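PDB 6G43: putative major capsid protein from Cafeteriavirus-dependent mavirus, which forms the outer protein shell of the virus particle, probably by packing as trimers of a double jelly-roll subunit. Local coordinates for the interface of chains A and B. Coordinates in Å, arbitrary orientation; residue numbers count along the deposited sequence, not the author numbering. Chains: chain A/B, Putative major capsid protein.

The interface of chains A and B. Residues chain A 481, 483, 489, 491; chain B 6-8.
B:Pro8 lays its ring against A:Tyr481, A:Met489 and A:Asp491, while B:Asn6, the first modelled residue of its chain, covers A:Phe483; together they illustrate how an extended chain end can dock on a neighbouring subunit through a few side chains. The proline can be followed atom by atom. B:Pro8 CB sits over one face of the A:Tyr481 ring, displaced toward the rim and 3.9 Å from the phenol carbon CZ of A:Tyr481, a CH-pi contact. B:Pro8 CG, the next methylene, turns to the carboxylate of A:Asp491 and lies 3.6 Å from A:Asp491 OD2. B:Pro8 CD closes the circuit, 3.9 Å from the terminal methyl CE of A:Met489, a selenomethionine in this crystal. That methyl reaches the proline because the side chain bends at its last torsion (chi3 79°). Separately, A:Met489 SE lies 3.7 Å from the backbone O of B:Asn6. The proline therefore spans two neighbouring strands, 478-483 and 488-492, and meets the side chains of both roughly at right angles.

At the other end, CB of B:Asn6 stands over the centre of the A:Phe483 ring in a second CH-pi contact. The amide then slides back across the ring toward its root, with B:Asn6 OD1 3.6 Å from A:Phe483 CD1, and the amide and ring planes are stacked 29° apart. In A:Phe483 the first torsion carries the ring beside the backbone N, and the second (chi2 -87°) turns its face to the asparagine. The outer end of the same ring, CE1 and CZ, abuts the carbonyl oxygen of B:Thr7, which lies beyond the rim and a little above the ring plane, with A:Phe483 CZ 3.5 Å from B:Thr7 O. The threonine thus contributes mainly backbone, linking the two anchoring side chains.

The patch hides 241 Å² of protein surface. It lets the N-terminal arm of one capsid subunit reach over its neighbour, an arm-over-neighbour contact likely to stabilise the three-subunit capsomer.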
ATOM      1  N   TYR A 481      35.586   3.380   1.485  1.00 26.97           N
ATOM      2  CA  TYR A 481      36.082   4.752   1.391  1.00 27.00           C
ATOM      3  C   TYR A 481      36.748   4.951   0.033  1.00 27.08           C
ATOM      4  O   TYR A 481      37.621   4.173  -0.339  1.00 27.11           O
ATOM      5  CB  TYR A 481      37.088   5.017   2.509  1.00 26.98           C
ATOM      6  CG  TYR A 481      36.537   4.783   3.901  1.00 27.20           C
ATOM      7  CD1 TYR A 481      36.602   3.522   4.498  1.00 27.23           C
ATOM      8  CD2 TYR A 481      35.951   5.824   4.626  1.00 27.18           C
ATOM      9  CE1 TYR A 481      36.098   3.303   5.773  1.00 27.37           C
ATOM     10  CE2 TYR A 481      35.442   5.613   5.903  1.00 27.30           C
ATOM     11  CZ  TYR A 481      35.518   4.354   6.473  1.00 27.33           C
ATOM     12  OH  TYR A 481      35.019   4.143   7.736  1.00 27.30           O
ATOM     13  N   PHE A 483      39.062   7.448  -1.905  1.00 28.38           N
ATOM     14  CA  PHE A 483      39.993   8.574  -1.766  1.00 28.67           C
ATOM     15  C   PHE A 483      40.236   9.277  -3.101  1.00 28.86           C
ATOM     16  O   PHE A 483      40.145   8.662  -4.167  1.00 28.63           O
ATOM     17  CB  PHE A 483      41.313   8.096  -1.159  1.00 28.65           C
ATOM     18  CG  PHE A 483      41.172   7.587   0.247  1.00 28.67           C
ATOM     19  CD1 PHE A 483      41.255   8.458   1.327  1.00 28.73           C
ATOM     20  CD2 PHE A 483      40.935   6.240   0.495  1.00 28.65           C
ATOM     21  CE1 PHE A 483      41.119   7.993   2.629  1.00 28.84           C
ATOM     22  CE2 PHE A 483      40.796   5.768   1.795  1.00 28.73           C
ATOM     23  CZ  PHE A 483      40.889   6.645   2.863  1.00 28.79           C
HETATM   24  N   MSE A 489      39.430   1.674  -0.005  1.00 30.40           N
HETATM   25  CA  MSE A 489      39.622   0.835   1.181  1.00 31.61           C
HETATM   26  C   MSE A 489      38.264   0.503   1.719  1.00 31.58           C
HETATM   27  O   MSE A 489      37.283   1.186   1.410  1.00 31.45           O
HETATM   28  CB  MSE A 489      40.383   1.582   2.276  1.00 32.64           C
HETATM   29  CG  MSE A 489      41.842   1.839   1.916  1.00 33.97           C
HETATM   30 SE   MSE A 489      42.675   2.965   3.305  1.00 36.16          SE
HETATM   31  CE  MSE A 489      42.980   1.537   4.630  1.00 36.04           C
ATOM     32  N   ASP A 491      36.554  -1.074   5.687  1.00 32.98           N
ATOM     33  CA  ASP A 491      36.784  -1.481   7.070  1.00 33.39           C
ATOM     34  C   ASP A 491      35.466  -1.543   7.830  1.00 32.63           C
ATOM     35  O   ASP A 491      34.494  -0.863   7.482  1.00 32.33           O
ATOM     36  CB  ASP A 491      37.724  -0.492   7.784  1.00 34.36           C
ATOM     37  CG  ASP A 491      39.197  -0.765   7.508  1.00 35.73           C
ATOM     38  OD1 ASP A 491      39.645  -1.912   7.726  1.00 36.19           O
ATOM     39  OD2 ASP A 491      39.911   0.169   7.079  1.00 36.94           O
TER
ATOM     40  N   ASN B   6      47.056   6.719   2.682  1.00 38.34           N
ATOM     41  CA  ASN B   6      45.598   6.953   2.944  1.00 38.19           C
ATOM     42  C   ASN B   6      45.108   6.159   4.153  1.00 38.29           C
ATOM     43  O   ASN B   6      45.510   5.012   4.357  1.00 37.62           O
ATOM     44  CB  ASN B   6      44.747   6.588   1.724  1.00 37.93           C
ATOM     45  CG  ASN B   6      45.021   7.485   0.530  1.00 37.55           C
ATOM     46  OD1 ASN B   6      44.720   8.677   0.560  1.00 37.42           O
ATOM     47  ND2 ASN B   6      45.593   6.918  -0.529  1.00 37.56           N
ATOM     48  N   THR B   7      44.234   6.784   4.940  1.00 38.83           N
ATOM     49  CA  THR B   7      43.669   6.177   6.143  1.00 39.32           C
ATOM     50  C   THR B   7      42.204   6.627   6.295  1.00 39.31           C
ATOM     51  O   THR B   7      41.888   7.784   5.994  1.00 38.90           O
ATOM     52  CB  THR B   7      44.502   6.537   7.399  1.00 39.74           C
ATOM     53  OG1 THR B   7      43.923   5.927   8.559  1.00 40.48           O
ATOM     54  CG2 THR B   7      44.598   8.055   7.615  1.00 39.76           C
ATOM     55  N   PRO B   8      41.303   5.718   6.739  1.00 39.43           N
ATOM     56  CA  PRO B   8      39.901   6.121   6.924  1.00 39.55           C
ATOM     57  C   PRO B   8      39.741   7.242   7.957  1.00 39.56           C
ATOM     58  O   PRO B   8      40.395   7.195   9.002  1.00 38.56           O
ATOM     59  CB  PRO B   8      39.220   4.842   7.433  1.00 39.62           C
ATOM     60  CG  PRO B   8      40.103   3.731   6.999  1.00 39.73           C
ATOM     61  CD  PRO B   8      41.494   4.282   7.021  1.00 39.70           C
TER